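Local coordinates for protein proline dehydrogenase (PDB 3HAZ) that probably oxidises L-proline to L-glutamate in two steps, using FAD in its proline dehydrogenase domain and NAD in its aldehyde dehydrogenase domain, at residues A[398-403]-A[482-487]; A[36-41]-A[405-410]; A[23-28]-A[373-378]. All blocks are in the same frame, centred on the assembly; numbering follows the deposited sequence.

Overall arrangement
The three contacts lie on one flank of the proline dehydrogenase barrel, with centres about 11 Å apart for contacts 1 and 2, 14 Å for contacts 1 and 3 and 16 Å for contacts 2 and 3. Contacts 1 and 2 share helix 399-409, which meets helix 33-50 in contact 2; in contact 3 barrel helix 369-384 meets helix 18-28, the N-terminal helix just before 33-50. Along the chain contact 3 closes before contact 1 opens, and contact 2 crosses both. Direct touches, including the salt bridge from Arg486 to Glu36, join them. Chain from the N-terminal helices and from beyond strand 440-448 thus packs on two neighbouring barrel helices, one of which starts at the FAD site.

Contact 1. Residues A[398-403]-A[482-487]; sequences NALTVA and ALLQRP. With FAD (flavin-adenine dinucleotide), chain C.
With chi1 at 180°, Leu400 CG lies beside the carbonyl carbon and trans to N, which places CD1 and CD2 against 482-487, and Arg486 bends at chi2 (44°), which folds its guanidinium back beside CD1. Leu400 CD2 presses on the backbone, 3.3 Å from Gln485 O, and also reaches Pro487 CD at 4.3 Å. The other methyl, CD1, stands over one face of the Arg486 guanidinium, offset toward the rim, at 4.1 Å from Arg486 NH1. Rotation of that group is restrained because Arg486 NH1 donates to Leu484 O at 2.6 Å, the oxygen lying near the guanidinium plane and the donor in the carbonyl plane; NE adds a salt bridge to Glu36. Leu400 occupies the first turn of helix 399-409, and Asn398 is its N-cap: Asn398 OD1 accepts from Thr401 N, which sits above the carbonyl plane, at 2.9 Å, and weakly from Leu400 N. Asn398 ND2 donates almost straight (172°) to FAD O2A at 2.9 Å. One amide therefore both caps the helix and binds the pyrophosphate, and the helix start probably adds favourable electrostatics there, while Leu400 packs on a largely polar backbone surface whose Leu484 O is satisfied by Arg486.

Contact 2. Residues A[36-41]-A[405-410]; sequences EARIHR and VLEMAE
Arg38 and Glu407 approach with their side chains at about a right angle, and the arginine offers its side rather than its end. Its NE and NH2 each take a different carboxylate oxygen: Arg38 NE to Glu407 OE1 at 2.7 Å and Arg38 NH2 to Glu407 OE2 at 3.0 Å. Both oxygens lie close to the guanidinium plane and are met on their syn sides, but the nitrogens sit somewhat out of the carboxylate plane, since the two flat groups are turned 33° apart. In Glu407 chi1 near trans (166°) extends CG away from N, and the bend at chi2 (65°) brings the carboxylate beside Arg38, while CB and CG, set by the backbone and chi1, lie against Ile39. Across that aliphatic stem Ile39 also runs roughly at right angles, with Ile39 CG1 at 3.5 Å from Glu407 CB and Ile39 CD1 at 3.9 Å from Glu407 CG. Ile39, itself buried, continues inward onto Leu400 and Thr404 of the same barrel helix. The contact thus has a charged outer part, where solvent probably screens the pair and the two-point grip fixes the rotation of the carboxylate, and a hydrocarbon inner part that joins helix 33-50 to helix 399-409.

Contact 3. Residues A[23-28]-A[373-378]; sequences ARLLPA and DLNYVA
Leu25 packs on helix 369-384 between Asn375 and Ala378: its CD1 lies 3.6 Å from Asn375 OD1, and its CD2 meets Ala378 CB at 3.9 Å. The second apolar pair is Leu26 CD2 with Leu374 CD1, 3.7 Å apart. For Leu25 the first torsion (chi1 -55°) puts CG opposite the carbonyl carbon and extends the methyls across to the barrel helix. The short segments approach to 10.1 Å between axes at a crossing angle of 68°, a steep pass that brings only a few residues of each together. One step out, Asn375 ND2 donates to Ala315 O, which helps set the amide's orientation. Leu26 and Leu374 also continue into chain beyond the last barrel strand, 440-448: Leu26 on Ala488 and Ile491, Leu374 on Pro487. Asp373, beside Leu374, makes salt bridges to the FAD-binding residues Lys344 and Lys369. Strands 338-343 and 390-395 pair in parallel, and helix 369-384 lies in the connection between them, after helix 348-357. Tyr376 OH bonds Leu342 O of the first strand, while helix 18-28 packs on a different side of the helix, an arrangement that fits an outer helix of a TIM-type beta/alpha barrel overlaid by an N-terminal helix.

Contact 1. Residues A[398-403]-A[482-487]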
loop_
_atom_site.group_PDB
_atom_site.type_symbol
_atom_site.label_atom_id
_atom_site.label_comp_id
_atom_site.label_asym_id
_atom_site.label_seq_id
_atom_site.Cartn_x
_atom_site.Cartn_y
_atom_site.Cartn_z
ATOM N N ASN A 398 -7.858 -16.230 -39.830
ATOM C CA ASN A 398 -7.350 -16.852 -38.612
ATOM C C ASN A 398 -7.105 -18.351 -38.838
ATOM O O ASN A 398 -8.041 -19.086 -39.146
ATOM C CB ASN A 398 -8.356 -16.615 -37.480
ATOM C CG ASN A 398 -7.936 -17.253 -36.165
ATOM O OD1 ASN A 398 -7.433 -18.374 -36.133
ATOM N ND2 ASN A 398 -8.161 -16.540 -35.069
ATOM N N ALA A 399 -5.851 -18.792 -38.693
ATOM C CA ALA A 399 -5.466 -20.191 -38.968
ATOM C C ALA A 399 -6.165 -21.219 -38.077
ATOM O O ALA A 399 -6.519 -22.313 -38.526
ATOM C CB ALA A 399 -3.951 -20.362 -38.870
ATOM N N LEU A 400 -6.355 -20.867 -36.813
ATOM C CA LEU A 400 -7.054 -21.739 -35.877
ATOM C C LEU A 400 -8.538 -21.841 -36.244
ATOM O O LEU A 400 -9.128 -22.924 -36.206
ATOM C CB LEU A 400 -6.904 -21.223 -34.446
ATOM C CG LEU A 400 -7.607 -22.065 -33.374
ATOM C CD1 LEU A 400 -7.092 -23.504 -33.381
ATOM C CD2 LEU A 400 -7.446 -21.436 -31.997
ATOM N N THR A 401 -9.139 -20.710 -36.599
ATOM C CA THR A 401 -10.538 -20.707 -37.010
ATOM C C THR A 401 -10.713 -21.585 -38.245
ATOM O O THR A 401 -11.624 -22.416 -38.302
ATOM C CB THR A 401 -11.038 -19.285 -37.311
ATOM O OG1 THR A 401 -10.755 -18.436 -36.195
ATOM C CG2 THR A 401 -12.535 -19.282 -37.578
ATOM N N VAL A 402 -9.832 -21.401 -39.226
ATOM C CA VAL A 402 -9.887 -22.194 -40.445
ATOM C C VAL A 402 -9.757 -23.683 -40.133
ATOM O O VAL A 402 -10.588 -24.483 -40.565
ATOM C CB VAL A 402 -8.791 -21.801 -41.462
ATOM C CG1 VAL A 402 -8.748 -22.814 -42.600
ATOM C CG2 VAL A 402 -9.032 -20.393 -42.015
ATOM N N ALA A 403 -8.717 -24.051 -39.385
ATOM C CA ALA A 403 -8.464 -25.460 -39.054
ATOM C C ALA A 403 -9.638 -26.086 -38.310
ATOM O O ALA A 403 -9.942 -27.266 -38.487
ATOM C CB ALA A 403 -7.188 -25.600 -38.222
ATOM N N ALA A 482 0.905 -20.208 -28.841
ATOM C CA ALA A 482 0.053 -19.129 -28.345
ATOM C C ALA A 482 -1.098 -18.801 -29.303
ATOM O O ALA A 482 -2.203 -18.462 -28.876
ATOM C CB ALA A 482 0.884 -17.881 -28.070
ATOM N N LEU A 483 -0.827 -18.889 -30.598
ATOM C CA LEU A 483 -1.846 -18.631 -31.606
ATOM C C LEU A 483 -2.862 -19.765 -31.624
ATOM O O LEU A 483 -3.928 -19.648 -32.234
ATOM C CB LEU A 483 -1.197 -18.485 -32.981
ATOM C CG LEU A 483 -0.076 -17.447 -33.074
ATOM C CD1 LEU A 483 0.713 -17.634 -34.353
ATOM C CD2 LEU A 483 -0.631 -16.029 -32.989
ATOM N N LEU A 484 -2.529 -20.853 -30.935
ATOM C CA LEU A 484 -3.310 -22.086 -30.992
ATOM C C LEU A 484 -4.167 -22.326 -29.755
ATOM O O LEU A 484 -4.841 -23.353 -29.647
ATOM C CB LEU A 484 -2.382 -23.282 -31.196
ATOM C CG LEU A 484 -1.720 -23.368 -32.568
ATOM C CD1 LEU A 484 -1.044 -24.719 -32.746
ATOM C CD2 LEU A 484 -2.761 -23.138 -33.648
ATOM N N GLN A 485 -4.125 -21.391 -28.815
ATOM C CA GLN A 485 -4.939 -21.502 -27.615
ATOM C C GLN A 485 -6.403 -21.590 -28.016
ATOM O O GLN A 485 -6.886 -20.770 -28.800
ATOM C CB GLN A 485 -4.731 -20.281 -26.719
ATOM C CG GLN A 485 -5.545 -20.305 -25.433
ATOM C CD GLN A 485 -5.799 -18.914 -24.874
ATOM O OE1 GLN A 485 -5.759 -18.702 -23.661
ATOM N NE2 GLN A 485 -6.062 -17.956 -25.763
ATOM N N ARG A 486 -7.112 -22.581 -27.491
ATOM C CA ARG A 486 -8.541 -22.674 -27.760
ATOM C C ARG A 486 -9.319 -21.583 -27.022
ATOM O O ARG A 486 -9.002 -21.250 -25.876
ATOM C CB ARG A 486 -9.077 -24.066 -27.430
ATOM C CG ARG A 486 -9.114 -25.013 -28.633
ATOM C CD ARG A 486 -7.835 -24.942 -29.462
ATOM N NE ARG A 486 -7.565 -26.194 -30.169
ATOM C CZ ARG A 486 -6.368 -26.554 -30.626
ATOM N NH1 ARG A 486 -5.323 -25.756 -30.454
ATOM N NH2 ARG A 486 -6.210 -27.714 -31.254
ATOM N N PRO A 487 -10.324 -21.003 -27.695
ATOM C CA PRO A 487 -11.128 -19.912 -27.132
ATOM C C PRO A 487 -11.765 -20.287 -25.795
ATOM O O PRO A 487 -11.757 -19.478 -24.865
ATOM C CB PRO A 487 -12.198 -19.685 -28.205
ATOM C CG PRO A 487 -11.513 -20.090 -29.488
ATOM C CD PRO A 487 -10.658 -21.267 -29.109
HETATM P PA FAD C . -9.281 -12.521 -35.954
HETATM O O1A FAD C . -7.876 -11.796 -35.539
HETATM O O2A FAD C . -9.330 -13.925 -35.550
HETATM O O5B FAD C . -10.503 -11.739 -35.221
HETATM C C5B FAD C . -10.577 -10.350 -35.371
HETATM C C4B FAD C . -11.939 -9.848 -34.873
HETATM O O4B FAD C . -12.545 -10.443 -33.601
HETATM C C3B FAD C . -12.563 -8.625 -35.173
HETATM O O3B FAD C . -12.565 -8.173 -36.516
HETATM C C2B FAD C . -13.826 -8.646 -34.350
HETATM O O2B FAD C . -15.031 -8.949 -35.028
HETATM C C1B FAD C . -13.516 -9.508 -33.178
HETATM N N9A FAD C . -13.005 -8.871 -31.978
HETATM C C8A FAD C . -11.805 -8.187 -31.807
HETATM N N7A FAD C . -11.729 -7.805 -30.495
HETATM C C5A FAD C . -12.899 -8.266 -29.847
HETATM C C6A FAD C . -13.383 -8.155 -28.427
HETATM N N6A FAD C . -12.587 -7.458 -27.424
HETATM N N1A FAD C . -14.530 -8.693 -28.073
HETATM C C2A FAD C . -15.314 -9.383 -29.019
HETATM N N3A FAD C . -14.850 -9.487 -30.383
HETATM C C4A FAD C . -13.652 -8.927 -30.750
HETATM N N1 FAD C . -17.399 -7.861 -41.365
HETATM C C2 FAD C . -18.614 -7.232 -41.243
HETATM O O2 FAD C . -18.957 -6.640 -40.047
HETATM N N3 FAD C . -19.496 -7.155 -42.374
HETATM C C4 FAD C . -19.132 -7.708 -43.570
HETATM O O4 FAD C . -20.020 -7.691 -44.653
HETATM C C4X FAD C . -17.863 -8.371 -43.698
HETATM N N5 FAD C . -17.455 -8.989 -44.998
HETATM C C5X FAD C . -16.197 -9.633 -45.107
HETATM C C6 FAD C . -15.795 -10.232 -46.388
HETATM C C7 FAD C . -14.542 -10.878 -46.492
HETATM C C7M FAD C . -14.127 -11.474 -47.828
HETATM C C8 FAD C . -13.640 -10.959 -45.319
HETATM C C8M FAD C . -12.270 -11.651 -45.405
HETATM C C9 FAD C . -14.029 -10.385 -44.096
HETATM C C9A FAD C . -15.330 -9.701 -43.981
HETATM N N10 FAD C . -15.742 -9.099 -42.710
HETATM C C10 FAD C . -17.025 -8.444 -42.609
HETATM C "C1'" FAD C . -14.957 -9.289 -41.448
HETATM C "C2'" FAD C . -13.914 -8.190 -41.119
HETATM O "O2'" FAD C . -13.657 -7.397 -42.273
HETATM C "C3'" FAD C . -12.648 -8.855 -40.553
HETATM O "O3'" FAD C . -11.883 -9.424 -41.610
HETATM C "C4'" FAD C . -12.965 -9.974 -39.496
HETATM O "O4'" FAD C . -13.886 -9.670 -38.506
HETATM C "C5'" FAD C . -11.672 -10.601 -38.909
HETATM O "O5'" FAD C . -11.873 -11.915 -38.413
HETATM P P FAD C . -10.591 -12.965 -38.481
HETATM O O1P FAD C . -11.084 -14.476 -37.975
HETATM O O2P FAD C . -10.044 -12.988 -39.842
HETATM O O3P FAD C . -9.409 -12.315 -37.560
#

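Contact 2. Residues A[36-41]-A[405-410]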
loop_
_atom_site.group_PDB
_atom_site.type_symbol
_atom_site.label_atom_id
_atom_site.label_comp_id
_atom_site.label_asym_id
_atom_site.label_seq_id
_atom_site.Cartn_x
_atom_site.Cartn_y
_atom_site.Cartn_z
ATOM N N GLU A 36 -9.119 -32.595 -31.744
ATOM C CA GLU A 36 -8.206 -31.523 -31.363
ATOM C C GLU A 36 -6.811 -31.724 -31.948
ATOM O O GLU A 36 -6.120 -30.757 -32.282
ATOM C CB GLU A 36 -8.121 -31.417 -29.836
ATOM C CG GLU A 36 -9.395 -30.904 -29.179
ATOM C CD GLU A 36 -9.764 -29.502 -29.637
ATOM O OE1 GLU A 36 -8.856 -28.756 -30.060
ATOM O OE2 GLU A 36 -10.959 -29.144 -29.572
ATOM N N ALA A 37 -6.403 -32.986 -32.067
ATOM C CA ALA A 37 -5.099 -33.325 -32.617
ATOM C C ALA A 37 -5.004 -32.964 -34.097
ATOM O O ALA A 37 -3.993 -32.419 -34.542
ATOM C CB ALA A 37 -4.794 -34.805 -32.400
ATOM N N ARG A 38 -6.051 -33.270 -34.861
ATOM C CA ARG A 38 -6.087 -32.886 -36.271
ATOM C C ARG A 38 -6.068 -31.362 -36.401
ATOM O O ARG A 38 -5.361 -30.803 -37.236
ATOM C CB ARG A 38 -7.319 -33.473 -36.975
ATOM C CG ARG A 38 -7.252 -35.004 -37.171
ATOM C CD ARG A 38 -8.383 -35.520 -38.063
ATOM N NE ARG A 38 -9.679 -35.477 -37.388
ATOM C CZ ARG A 38 -10.147 -36.450 -36.612
ATOM N NH1 ARG A 38 -9.426 -37.546 -36.414
ATOM N NH2 ARG A 38 -11.335 -36.329 -36.033
ATOM N N ILE A 39 -6.847 -30.697 -35.562
ATOM C CA ILE A 39 -6.949 -29.249 -35.625
ATOM C C ILE A 39 -5.595 -28.622 -35.337
ATOM O O ILE A 39 -5.152 -27.711 -36.047
ATOM C CB ILE A 39 -8.003 -28.730 -34.634
ATOM C CG1 ILE A 39 -9.406 -28.995 -35.186
ATOM C CG2 ILE A 39 -7.811 -27.256 -34.377
ATOM C CD1 ILE A 39 -10.509 -28.821 -34.166
ATOM N N HIS A 40 -4.934 -29.134 -34.303
ATOM C CA HIS A 40 -3.646 -28.612 -33.875
ATOM C C HIS A 40 -2.625 -28.726 -34.993
ATOM O O HIS A 40 -1.868 -27.791 -35.248
ATOM C CB HIS A 40 -3.150 -29.358 -32.635
ATOM C CG HIS A 40 -1.950 -28.731 -31.997
ATOM N ND1 HIS A 40 -2.049 -27.734 -31.047
ATOM C CD2 HIS A 40 -0.626 -28.952 -32.175
ATOM C CE1 HIS A 40 -0.836 -27.373 -30.666
ATOM N NE2 HIS A 40 0.043 -28.095 -31.337
ATOM N N ARG A 41 -2.621 -29.875 -35.662
ATOM C CA ARG A 41 -1.676 -30.143 -36.741
ATOM C C ARG A 41 -1.911 -29.253 -37.963
ATOM O O ARG A 41 -0.989 -28.586 -38.432
ATOM C CB ARG A 41 -1.731 -31.616 -37.145
ATOM C CG ARG A 41 -0.885 -31.941 -38.356
ATOM C CD ARG A 41 -1.229 -33.302 -38.928
ATOM N NE ARG A 41 -0.787 -33.410 -40.315
ATOM C CZ ARG A 41 0.451 -33.718 -40.680
ATOM N NH1 ARG A 41 1.377 -33.954 -39.756
ATOM N NH2 ARG A 41 0.763 -33.789 -41.968
ATOM N N VAL A 405 -12.920 -25.057 -38.365
ATOM C CA VAL A 405 -14.085 -25.190 -39.238
ATOM C C VAL A 405 -13.913 -26.376 -40.182
ATOM O O VAL A 405 -14.863 -27.107 -40.456
ATOM C CB VAL A 405 -14.366 -23.894 -40.043
ATOM C CG1 VAL A 405 -15.418 -24.145 -41.115
ATOM C CG2 VAL A 405 -14.807 -22.775 -39.106
ATOM N N LEU A 406 -12.694 -26.569 -40.677
ATOM C CA LEU A 406 -12.411 -27.700 -41.548
ATOM C C LEU A 406 -12.708 -29.027 -40.835
ATOM O O LEU A 406 -13.383 -29.897 -41.382
ATOM C CB LEU A 406 -10.960 -27.655 -42.033
ATOM C CG LEU A 406 -10.543 -28.697 -43.072
ATOM C CD1 LEU A 406 -11.410 -28.600 -44.328
ATOM C CD2 LEU A 406 -9.074 -28.528 -43.419
ATOM N N GLU A 407 -12.214 -29.175 -39.609
ATOM C CA GLU A 407 -12.442 -30.401 -38.844
ATOM C C GLU A 407 -13.932 -30.685 -38.661
ATOM O O GLU A 407 -14.378 -31.826 -38.785
ATOM C CB GLU A 407 -11.753 -30.333 -37.480
ATOM C CG GLU A 407 -12.218 -31.402 -36.486
ATOM C CD GLU A 407 -11.867 -32.824 -36.923
ATOM O OE1 GLU A 407 -10.803 -33.018 -37.551
ATOM O OE2 GLU A 407 -12.656 -33.750 -36.627
ATOM N N MET A 408 -14.701 -29.643 -38.372
ATOM C CA MET A 408 -16.130 -29.801 -38.147
ATOM C C MET A 408 -16.879 -30.144 -39.431
ATOM O O MET A 408 -17.939 -30.762 -39.388
ATOM C CB MET A 408 -16.714 -28.543 -37.512
ATOM C CG MET A 408 -16.150 -28.246 -36.135
ATOM S SD MET A 408 -17.109 -26.995 -35.276
ATOM C CE MET A 408 -17.389 -25.830 -36.604
ATOM N N ALA A 409 -16.324 -29.742 -40.569
ATOM C CA ALA A 409 -16.934 -30.046 -41.860
ATOM C C ALA A 409 -16.898 -31.541 -42.148
ATOM O O ALA A 409 -17.775 -32.067 -42.834
ATOM C CB ALA A 409 -16.239 -29.281 -42.976
ATOM N N GLU A 410 -15.875 -32.216 -41.630
ATOM C CA GLU A 410 -15.691 -33.646 -41.861
ATOM C C GLU A 410 -15.486 -33.945 -43.343
ATOM O O GLU A 410 -15.341 -35.101 -43.740
ATOM C CB GLU A 410 -16.881 -34.445 -41.319
ATOM C CG GLU A 410 -17.065 -34.352 -39.813
ATOM C CD GLU A 410 -18.187 -35.242 -39.302
ATOM O OE1 GLU A 410 -18.348 -36.366 -39.825
ATOM O OE2 GLU A 410 -18.906 -34.820 -38.371
#

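Contact 3. Residues A[23-28]-A[373-378]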
loop_
_atom_site.group_PDB
_atom_site.type_symbol
_atom_site.label_atom_id
_atom_site.label_comp_id
_atom_site.label_asym_id
_atom_site.label_seq_id
_atom_site.Cartn_x
_atom_site.Cartn_y
_atom_site.Cartn_z
ATOM N N ALA A 23 -22.617 -20.018 -21.094
ATOM C CA ALA A 23 -23.021 -21.235 -20.397
ATOM C C ALA A 23 -23.474 -22.300 -21.389
ATOM O O ALA A 23 -23.462 -23.491 -21.081
ATOM C CB ALA A 23 -24.124 -20.936 -19.374
ATOM N N ARG A 24 -23.875 -21.869 -22.581
ATOM C CA ARG A 24 -24.266 -22.800 -23.634
ATOM C C ARG A 24 -23.073 -23.151 -24.525
ATOM O O ARG A 24 -22.829 -24.324 -24.814
ATOM C CB ARG A 24 -25.390 -22.213 -24.496
ATOM C CG ARG A 24 -26.635 -21.778 -23.733
ATOM C CD ARG A 24 -27.713 -21.245 -24.681
ATOM N NE ARG A 24 -27.219 -20.177 -25.553
ATOM C CZ ARG A 24 -26.916 -20.336 -26.840
ATOM N NH1 ARG A 24 -27.059 -21.523 -27.418
ATOM N NH2 ARG A 24 -26.469 -19.308 -27.554
ATOM N N LEU A 25 -22.329 -22.129 -24.947
ATOM C CA LEU A 25 -21.249 -22.305 -25.921
ATOM C C LEU A 25 -20.041 -23.076 -25.394
ATOM O O LEU A 25 -19.391 -23.795 -26.150
ATOM C CB LEU A 25 -20.778 -20.950 -26.467
ATOM C CG LEU A 25 -21.817 -20.026 -27.100
ATOM C CD1 LEU A 25 -21.138 -18.748 -27.569
ATOM C CD2 LEU A 25 -22.566 -20.706 -28.250
ATOM N N LEU A 26 -19.730 -22.917 -24.110
ATOM C CA LEU A 26 -18.536 -23.549 -23.548
ATOM C C LEU A 26 -18.594 -25.081 -23.559
ATOM O O LEU A 26 -17.662 -25.734 -24.028
ATOM C CB LEU A 26 -18.230 -23.020 -22.142
ATOM C CG LEU A 26 -17.604 -21.624 -22.055
ATOM C CD1 LEU A 26 -17.527 -21.154 -20.609
ATOM C CD2 LEU A 26 -16.226 -21.597 -22.686
ATOM N N PRO A 27 -19.683 -25.665 -23.039
ATOM C CA PRO A 27 -19.742 -27.131 -23.073
ATOM C C PRO A 27 -19.815 -27.661 -24.501
ATOM O O PRO A 27 -19.144 -28.639 -24.826
ATOM C CB PRO A 27 -21.037 -27.452 -22.317
ATOM C CG PRO A 27 -21.307 -26.238 -21.482
ATOM C CD PRO A 27 -20.797 -25.076 -22.276
ATOM N N ALA A 28 -20.610 -27.012 -25.344
ATOM C CA ALA A 28 -20.813 -27.477 -26.714
ATOM C C ALA A 28 -19.543 -27.407 -27.566
ATOM O O ALA A 28 -19.455 -28.059 -28.608
ATOM C CB ALA A 28 -21.943 -26.697 -27.379
ATOM N N ASP A 373 -14.724 -15.644 -31.053
ATOM C CA ASP A 373 -14.134 -16.834 -31.655
ATOM C C ASP A 373 -14.972 -18.075 -31.364
ATOM O O ASP A 373 -15.182 -18.902 -32.245
ATOM C CB ASP A 373 -12.689 -17.030 -31.179
ATOM C CG ASP A 373 -11.704 -16.153 -31.930
ATOM O OD1 ASP A 373 -12.080 -15.585 -32.984
ATOM O OD2 ASP A 373 -10.550 -16.031 -31.470
ATOM N N LEU A 374 -15.453 -18.196 -30.127
ATOM C CA LEU A 374 -16.356 -19.277 -29.755
ATOM C C LEU A 374 -17.656 -19.233 -30.547
ATOM O O LEU A 374 -18.119 -20.253 -31.053
ATOM C CB LEU A 374 -16.704 -19.207 -28.264
ATOM C CG LEU A 374 -15.788 -19.893 -27.253
ATOM C CD1 LEU A 374 -16.410 -19.790 -25.880
ATOM C CD2 LEU A 374 -15.558 -21.348 -27.630
ATOM N N ASN A 375 -18.267 -18.057 -30.620
ATOM C CA ASN A 375 -19.538 -17.941 -31.318
ATOM C C ASN A 375 -19.387 -18.195 -32.817
ATOM O O ASN A 375 -20.298 -18.725 -33.464
ATOM C CB ASN A 375 -20.202 -16.583 -31.063
ATOM C CG ASN A 375 -21.709 -16.630 -31.267
ATOM O OD1 ASN A 375 -22.382 -17.497 -30.723
ATOM N ND2 ASN A 375 -22.239 -15.702 -32.056
ATOM N N TYR A 376 -18.233 -17.829 -33.370
ATOM C CA TYR A 376 -17.985 -18.060 -34.793
ATOM C C TYR A 376 -17.973 -19.558 -35.106
ATOM O O TYR A 376 -18.610 -20.009 -36.061
ATOM C CB TYR A 376 -16.675 -17.410 -35.240
ATOM C CG TYR A 376 -16.436 -17.473 -36.737
ATOM C CD1 TYR A 376 -16.665 -16.359 -37.549
ATOM C CD2 TYR A 376 -15.985 -18.649 -37.342
ATOM C CE1 TYR A 376 -16.445 -16.415 -38.929
ATOM C CE2 TYR A 376 -15.771 -18.718 -38.711
ATOM C CZ TYR A 376 -15.994 -17.600 -39.500
ATOM O OH TYR A 376 -15.772 -17.677 -40.860
ATOM N N VAL A 377 -17.251 -20.331 -34.303
ATOM C CA VAL A 377 -17.192 -21.773 -34.528
ATOM C C VAL A 377 -18.567 -22.404 -34.309
ATOM O O VAL A 377 -18.994 -23.263 -35.078
ATOM C CB VAL A 377 -16.108 -22.445 -33.666
ATOM C CG1 VAL A 377 -16.299 -23.962 -33.630
ATOM C CG2 VAL A 377 -14.726 -22.075 -34.203
ATOM N N ALA A 378 -19.269 -21.958 -33.272
ATOM C CA ALA A 378 -20.627 -22.430 -33.027
ATOM C C ALA A 378 -21.553 -22.130 -34.214
ATOM O O ALA A 378 -22.347 -22.977 -34.620
ATOM C CB ALA A 378 -21.181 -21.829 -31.741
HETATM O O HOH W 1 -24.772 -18.182 -30.313
#